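Local coordinates for protein actinorhodin polyketide putative beta-ketoacyl synthase 2 (Streptomyces coelicolor A3, PDB 1TQY) that probably serves as the chain length factor partner of a ketosynthase in building the polyketide chain of the antibiotic actinorhodin, at residues A164-L176 with V394-A406. Sequence-based numbering, arbitrary orientation.
Sequences ALVAEQAGGLDAL and VLARGRWGFNSAA
L173 and A170 lie against one face of the antiparallel hairpin 394-406, a worked example of how the thiolase fold packs a central helix, 171-185, on the sheet strands beside it. L173 points into the hairpin: its CD1 meets V394 CG1 at 4.0 Å, its CD2 sits against A396 CB, and CG faces A406 CB. Three residues earlier, A170 CB presses on F402 CB at 3.6 Å and on the backbone of G398, whose lack of a side chain leaves room for this close approach. A167 adds a CH-pi contact, its CB lying over one face of the F402 ring toward the rim, 4.2 Å from the centroid.

Polar bonds flank this apolar strip, one beside L173 and one where the chain turns at 168-169. A chi1 of -173° swings the S404 hydroxyl away from its own amide and toward the helix, where it donates to D174 OD2 from above the carboxylate plane. Across from the hairpin turn, in the link that leads into the helix, buried E168 accepts R399 N on OE2 at 2.9 Å. A water links D174 OD1 to N403 O.

Further out, S267 also bonds D174 OD2, F269 meets the F402 ring edge-to-face, and helices 281-292 and 310-324 pack on the hairpin's other face. G401 and F402 both face G398 in a G1 beta bulge, and the turn carries R399 to an acidic side chain of the partner protein. The E168 carboxylate is gripped from both faces: opposite R399 N, Q169 N reaches OE2 at 2.8 Å.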
ATOM      1  N   ALA B 164      -1.172  -4.239  -2.151  1.00 21.59           N
ATOM      2  CA  ALA B 164      -1.508  -2.892  -2.608  1.00 21.02           C
ATOM      3  C   ALA B 164      -0.463  -2.002  -1.952  1.00 21.88           C
ATOM      4  O   ALA B 164      -0.201  -2.114  -0.754  1.00 21.36           O
ATOM      5  CB  ALA B 164      -2.910  -2.489  -2.156  1.00 19.31           C
ATOM      6  N   LEU B 165       0.121  -1.123  -2.753  1.00 21.67           N
ATOM      7  CA  LEU B 165       1.174  -0.234  -2.302  1.00 21.72           C
ATOM      8  C   LEU B 165       0.770   1.205  -2.557  1.00 21.31           C
ATOM      9  O   LEU B 165      -0.051   1.471  -3.428  1.00 19.66           O
ATOM     10  CB  LEU B 165       2.457  -0.531  -3.090  1.00 22.03           C
ATOM     11  CG  LEU B 165       2.975  -1.967  -3.087  1.00 22.26           C
ATOM     12  CD1 LEU B 165       4.251  -2.072  -3.919  1.00 23.59           C
ATOM     13  CD2 LEU B 165       3.245  -2.399  -1.662  1.00 22.49           C
ATOM     14  N   VAL B 166       1.328   2.123  -1.775  1.00 20.17           N
ATOM     15  CA  VAL B 166       1.070   3.543  -1.957  1.00 21.82           C
ATOM     16  C   VAL B 166       2.416   4.273  -1.898  1.00 22.14           C
ATOM     17  O   VAL B 166       3.137   4.176  -0.906  1.00 21.56           O
ATOM     18  CB  VAL B 166       0.137   4.134  -0.855  1.00 22.24           C
ATOM     19  CG1 VAL B 166      -0.092   5.622  -1.136  1.00 23.48           C
ATOM     20  CG2 VAL B 166      -1.209   3.402  -0.831  1.00 21.20           C
ATOM     21  N   ALA B 167       2.743   4.991  -2.972  1.00 21.59           N
ATOM     22  CA  ALA B 167       3.992   5.754  -3.088  1.00 22.06           C
ATOM     23  C   ALA B 167       3.801   6.794  -4.192  1.00 21.42           C
ATOM     24  O   ALA B 167       4.641   6.951  -5.084  1.00 20.68           O
ATOM     25  CB  ALA B 167       5.153   4.817  -3.443  1.00 22.07           C
ATOM     26  N   GLU B 168       2.679   7.502  -4.113  1.00 22.51           N
ATOM     27  CA  GLU B 168       2.296   8.503  -5.101  1.00 22.60           C
ATOM     28  C   GLU B 168       2.565   7.965  -6.511  1.00 21.39           C
ATOM     29  O   GLU B 168       2.262   6.796  -6.777  1.00 22.39           O
ATOM     30  CB  GLU B 168       3.014   9.819  -4.835  1.00 21.36           C
ATOM     31  CG  GLU B 168       2.178  11.022  -5.241  1.00 24.22           C
ATOM     32  CD  GLU B 168       2.765  11.736  -6.440  1.00 24.74           C
ATOM     33  OE1 GLU B 168       2.081  12.613  -6.998  1.00 24.23           O
ATOM     34  OE2 GLU B 168       3.916  11.413  -6.817  1.00 24.60           O
ATOM     35  N   GLN B 169       3.120   8.776  -7.410  1.00 19.53           N
ATOM     36  CA  GLN B 169       3.374   8.319  -8.797  1.00 20.79           C
ATOM     37  C   GLN B 169       4.480   7.272  -8.944  1.00 19.65           C
ATOM     38  O   GLN B 169       4.678   6.703 -10.020  1.00 19.92           O
ATOM     39  CB  GLN B 169       3.686   9.514  -9.724  1.00 19.14           C
ATOM     40  CG  GLN B 169       3.832   9.121 -11.220  1.00 21.68           C
ATOM     41  CD  GLN B 169       2.875   9.881 -12.143  1.00 21.65           C
ATOM     42  OE1 GLN B 169       1.857  10.412 -11.693  1.00 22.66           O
ATOM     43  NE2 GLN B 169       3.191   9.918 -13.440  1.00 22.25           N
ATOM     44  N   ALA B 170       5.218   7.017  -7.880  1.00 18.50           N
ATOM     45  CA  ALA B 170       6.270   6.011  -7.981  1.00 21.38           C
ATOM     46  C   ALA B 170       5.671   4.628  -7.726  1.00 21.67           C
ATOM     47  O   ALA B 170       6.218   3.615  -8.152  1.00 21.12           O
ATOM     48  CB  ALA B 170       7.366   6.296  -6.965  1.00 20.36           C
ATOM     49  N   GLY B 171       4.536   4.610  -7.036  1.00 21.97           N
ATOM     50  CA  GLY B 171       3.887   3.361  -6.681  1.00 22.81           C
ATOM     51  C   GLY B 171       3.627   2.371  -7.797  1.00 23.73           C
ATOM     52  O   GLY B 171       3.870   1.177  -7.626  1.00 25.53           O
ATOM     53  N   GLY B 172       3.121   2.865  -8.922  1.00 23.56           N
ATOM     54  CA  GLY B 172       2.826   2.021 -10.062  1.00 24.85           C
ATOM     55  C   GLY B 172       3.995   1.176 -10.515  1.00 25.53           C
ATOM     56  O   GLY B 172       3.820  -0.005 -10.825  1.00 25.49           O
ATOM     57  N   LEU B 173       5.186   1.767 -10.560  1.00 23.80           N
ATOM     58  CA  LEU B 173       6.379   1.030 -10.974  1.00 23.92           C
ATOM     59  C   LEU B 173       6.757   0.068  -9.861  1.00 23.44           C
ATOM     60  O   LEU B 173       7.099  -1.079 -10.120  1.00 26.85           O
ATOM     61  CB  LEU B 173       7.536   2.002 -11.261  1.00 25.00           C
ATOM     62  CG  LEU B 173       8.127   1.943 -12.672  1.00 26.80           C
ATOM     63  CD1 LEU B 173       7.008   2.097 -13.676  1.00 26.81           C
ATOM     64  CD2 LEU B 173       9.187   3.039 -12.870  1.00 26.31           C
ATOM     65  N   ASP B 174       6.677   0.538  -8.619  1.00 22.98           N
ATOM     66  CA  ASP B 174       6.987  -0.297  -7.470  1.00 22.92           C
ATOM     67  C   ASP B 174       6.089  -1.532  -7.441  1.00 22.82           C
ATOM     68  O   ASP B 174       6.544  -2.618  -7.089  1.00 19.64           O
ATOM     69  CB  ASP B 174       6.824   0.498  -6.175  1.00 23.75           C
ATOM     70  CG  ASP B 174       7.939   1.515  -5.964  1.00 27.86           C
ATOM     71  OD1 ASP B 174       7.791   2.389  -5.076  1.00 30.08           O
ATOM     72  OD2 ASP B 174       8.969   1.439  -6.673  1.00 27.20           O
ATOM     73  N   ALA B 175       4.819  -1.359  -7.813  1.00 22.93           N
ATOM     74  CA  ALA B 175       3.864  -2.467  -7.823  1.00 23.34           C
ATOM     75  C   ALA B 175       4.345  -3.540  -8.801  1.00 21.33           C
ATOM     76  O   ALA B 175       4.345  -4.731  -8.486  1.00 21.76           O
ATOM     77  CB  ALA B 175       2.468  -1.960  -8.226  1.00 22.30           C
ATOM     78  N   LEU B 176       4.743  -3.093  -9.987  1.00 23.03           N
ATOM     79  CA  LEU B 176       5.241  -3.965 -11.043  1.00 24.01           C
ATOM     80  C   LEU B 176       6.486  -4.709 -10.580  1.00 24.42           C
ATOM     81  O   LEU B 176       6.662  -5.897 -10.859  1.00 22.00           O
ATOM     82  CB  LEU B 176       5.555  -3.140 -12.288  1.00 24.48           C
ATOM     83  CG  LEU B 176       4.534  -3.141 -13.426  1.00 26.82           C
ATOM     84  CD1 LEU B 176       3.129  -3.377 -12.902  1.00 29.80           C
ATOM     85  CD2 LEU B 176       4.626  -1.814 -14.172  1.00 27.31           C
ATOM     86  N   VAL B 394      12.485   2.844 -17.761  1.00 22.60           N
ATOM     87  CA  VAL B 394      11.301   3.615 -17.383  1.00 22.17           C
ATOM     88  C   VAL B 394      11.549   4.163 -15.982  1.00 23.07           C
ATOM     89  O   VAL B 394      11.991   3.437 -15.093  1.00 23.77           O
ATOM     90  CB  VAL B 394      10.018   2.736 -17.385  1.00 22.19           C
ATOM     91  CG1 VAL B 394       8.802   3.565 -16.946  1.00 22.45           C
ATOM     92  CG2 VAL B 394       9.776   2.180 -18.790  1.00 22.13           C
ATOM     93  N   LEU B 395      11.267   5.448 -15.797  1.00 21.28           N
ATOM     94  CA  LEU B 395      11.489   6.132 -14.522  1.00 21.20           C
ATOM     95  C   LEU B 395      10.220   6.745 -13.947  1.00 21.99           C
ATOM     96  O   LEU B 395       9.363   7.222 -14.686  1.00 21.52           O
ATOM     97  CB  LEU B 395      12.504   7.253 -14.728  1.00 19.94           C
ATOM     98  CG  LEU B 395      13.844   6.813 -15.309  1.00 20.86           C
ATOM     99  CD1 LEU B 395      14.769   8.005 -15.451  1.00 18.65           C
ATOM    100  CD2 LEU B 395      14.444   5.765 -14.391  1.00 18.88           C
ATOM    101  N   ALA B 396      10.110   6.760 -12.626  1.00 21.49           N
ATOM    102  CA  ALA B 396       8.945   7.365 -11.997  1.00 22.23           C
ATOM    103  C   ALA B 396       9.350   7.889 -10.640  1.00 22.42           C
ATOM    104  O   ALA B 396      10.159   7.274  -9.959  1.00 22.70           O
ATOM    105  CB  ALA B 396       7.826   6.338 -11.835  1.00 22.17           C
ATOM    106  N   ARG B 397       8.832   9.049 -10.252  1.00 22.48           N
ATOM    107  CA  ARG B 397       9.155   9.559  -8.928  1.00 23.03           C
ATOM    108  C   ARG B 397       7.867   9.857  -8.219  1.00 22.21           C
ATOM    109  O   ARG B 397       6.848  10.126  -8.844  1.00 19.72           O
ATOM    110  CB  ARG B 397       9.975  10.844  -8.983  1.00 22.76           C
ATOM    111  CG  ARG B 397      11.261  10.722  -9.739  1.00 25.52           C
ATOM    112  CD  ARG B 397      11.305  11.793 -10.803  1.00 28.64           C
ATOM    113  NE  ARG B 397      12.094  12.923 -10.365  1.00 28.62           N
ATOM    114  CZ  ARG B 397      12.211  14.073 -11.020  1.00 27.29           C
ATOM    115  NH1 ARG B 397      11.579  14.288 -12.171  1.00 22.48           N
ATOM    116  NH2 ARG B 397      12.997  15.001 -10.513  1.00 23.44           N
ATOM    117  N   GLY B 398       7.920   9.798  -6.900  1.00 22.25           N
ATOM    118  CA  GLY B 398       6.745  10.093  -6.117  1.00 22.67           C
ATOM    119  C   GLY B 398       7.071  11.248  -5.200  1.00 24.47           C
ATOM    120  O   GLY B 398       8.197  11.377  -4.723  1.00 24.51           O
ATOM    121  N   ARG B 399       6.077  12.095  -4.968  1.00 23.81           N
ATOM    122  CA  ARG B 399       6.217  13.246  -4.097  1.00 22.63           C
ATOM    123  C   ARG B 399       6.857  12.850  -2.765  1.00 22.90           C
ATOM    124  O   ARG B 399       6.509  11.822  -2.185  1.00 22.35           O
ATOM    125  CB  ARG B 399       4.838  13.850  -3.853  1.00 23.66           C
ATOM    126  CG  ARG B 399       4.799  14.977  -2.849  1.00 23.45           C
ATOM    127  CD  ARG B 399       3.360  15.357  -2.605  1.00 24.76           C
ATOM    128  NE  ARG B 399       3.221  16.459  -1.662  1.00 24.89           N
ATOM    129  CZ  ARG B 399       3.329  17.740  -1.983  1.00 23.48           C
ATOM    130  NH1 ARG B 399       3.583  18.095  -3.232  1.00 20.58           N
ATOM    131  NH2 ARG B 399       3.171  18.663  -1.049  1.00 25.90           N
ATOM    132  N   TRP B 400       7.776  13.692  -2.295  1.00 21.90           N
ATOM    133  CA  TRP B 400       8.524  13.511  -1.047  1.00 21.01           C
ATOM    134  C   TRP B 400       9.807  12.698  -1.217  1.00 20.72           C
ATOM    135  O   TRP B 400      10.469  12.377  -0.231  1.00 19.08           O
ATOM    136  CB  TRP B 400       7.647  12.908   0.067  1.00 21.11           C
ATOM    137  CG  TRP B 400       6.623  13.875   0.557  1.00 21.43           C
ATOM    138  CD1 TRP B 400       5.275  13.668   0.643  1.00 21.75           C
ATOM    139  CD2 TRP B 400       6.844  15.243   0.940  1.00 22.18           C
ATOM    140  NE1 TRP B 400       4.645  14.824   1.043  1.00 23.94           N
ATOM    141  CE2 TRP B 400       5.582  15.807   1.231  1.00 23.33           C
ATOM    142  CE3 TRP B 400       7.987  16.050   1.058  1.00 21.88           C
ATOM    143  CZ2 TRP B 400       5.424  17.138   1.633  1.00 23.49           C
ATOM    144  CZ3 TRP B 400       7.834  17.381   1.462  1.00 23.39           C
ATOM    145  CH2 TRP B 400       6.559  17.911   1.741  1.00 23.16           C
ATOM    146  N   GLY B 401      10.149  12.351  -2.457  1.00 19.49           N
ATOM    147  CA  GLY B 401      11.400  11.649  -2.694  1.00 19.63           C
ATOM    148  C   GLY B 401      11.439  10.224  -3.205  1.00 20.12           C
ATOM    149  O   GLY B 401      12.525   9.657  -3.319  1.00 18.37           O
ATOM    150  N   PHE B 402      10.288   9.632  -3.510  1.00 21.03           N
ATOM    151  CA  PHE B 402      10.255   8.257  -4.005  1.00 22.14           C
ATOM    152  C   PHE B 402      10.788   8.129  -5.433  1.00 21.45           C
ATOM    153  O   PHE B 402      10.356   8.850  -6.336  1.00 23.17           O
ATOM    154  CB  PHE B 402       8.824   7.704  -3.960  1.00 21.07           C
ATOM    155  CG  PHE B 402       8.217   7.671  -2.585  1.00 20.86           C
ATOM    156  CD1 PHE B 402       7.528   8.771  -2.083  1.00 19.04           C
ATOM    157  CD2 PHE B 402       8.264   6.507  -1.824  1.00 21.34           C
ATOM    158  CE1 PHE B 402       6.888   8.706  -0.837  1.00 19.60           C
ATOM    159  CE2 PHE B 402       7.629   6.430  -0.580  1.00 20.76           C
ATOM    160  CZ  PHE B 402       6.938   7.529  -0.089  1.00 18.97           C
ATOM    161  N   ASN B 403      11.727   7.206  -5.619  1.00 20.97           N
ATOM    162  CA  ASN B 403      12.335   6.947  -6.917  1.00 21.01           C
ATOM    163  C   ASN B 403      12.088   5.520  -7.343  1.00 21.48           C
ATOM    164  O   ASN B 403      12.149   4.606  -6.525  1.00 22.30           O
ATOM    165  CB  ASN B 403      13.844   7.167  -6.862  1.00 22.36           C
ATOM    166  CG  ASN B 403      14.201   8.578  -6.533  1.00 20.28           C
ATOM    167  OD1 ASN B 403      13.823   9.498  -7.243  1.00 19.79           O
ATOM    168  ND2 ASN B 403      14.918   8.764  -5.439  1.00 23.93           N
ATOM    169  N   SER B 404      11.830   5.329  -8.629  1.00 22.88           N
ATOM    170  CA  SER B 404      11.581   3.999  -9.132  1.00 25.24           C
ATOM    171  C   SER B 404      12.049   3.877 -10.572  1.00 25.62           C
ATOM    172  O   SER B 404      11.766   4.735 -11.413  1.00 26.96           O
ATOM    173  CB  SER B 404      10.087   3.691  -9.022  1.00 28.12           C
ATOM    174  OG  SER B 404       9.826   2.350  -9.349  1.00 32.56           O
ATOM    175  N   ALA B 405      12.780   2.805 -10.846  1.00 25.19           N
ATOM    176  CA  ALA B 405      13.301   2.563 -12.178  1.00 24.70           C
ATOM    177  C   ALA B 405      13.019   1.128 -12.605  1.00 25.38           C
ATOM    178  O   ALA B 405      13.030   0.212 -11.782  1.00 25.60           O
ATOM    179  CB  ALA B 405      14.792   2.839 -12.208  1.00 21.50           C
ATOM    180  N   ALA B 406      12.774   0.940 -13.896  1.00 25.04           N
ATOM    181  CA  ALA B 406      12.470  -0.377 -14.424  1.00 24.81           C
ATOM    182  C   ALA B 406      13.075  -0.539 -15.804  1.00 24.55           C
ATOM    183  O   ALA B 406      12.933   0.331 -16.663  1.00 23.50           O
ATOM    184  CB  ALA B 406      10.968  -0.569 -14.496  1.00 25.00           C
TER
HETATM  185  O   HOH W   1       5.113  12.900  -8.729  1.00 24.67           O
HETATM  186  O   HOH W   2       9.803   4.073  -4.885  1.00 25.47           O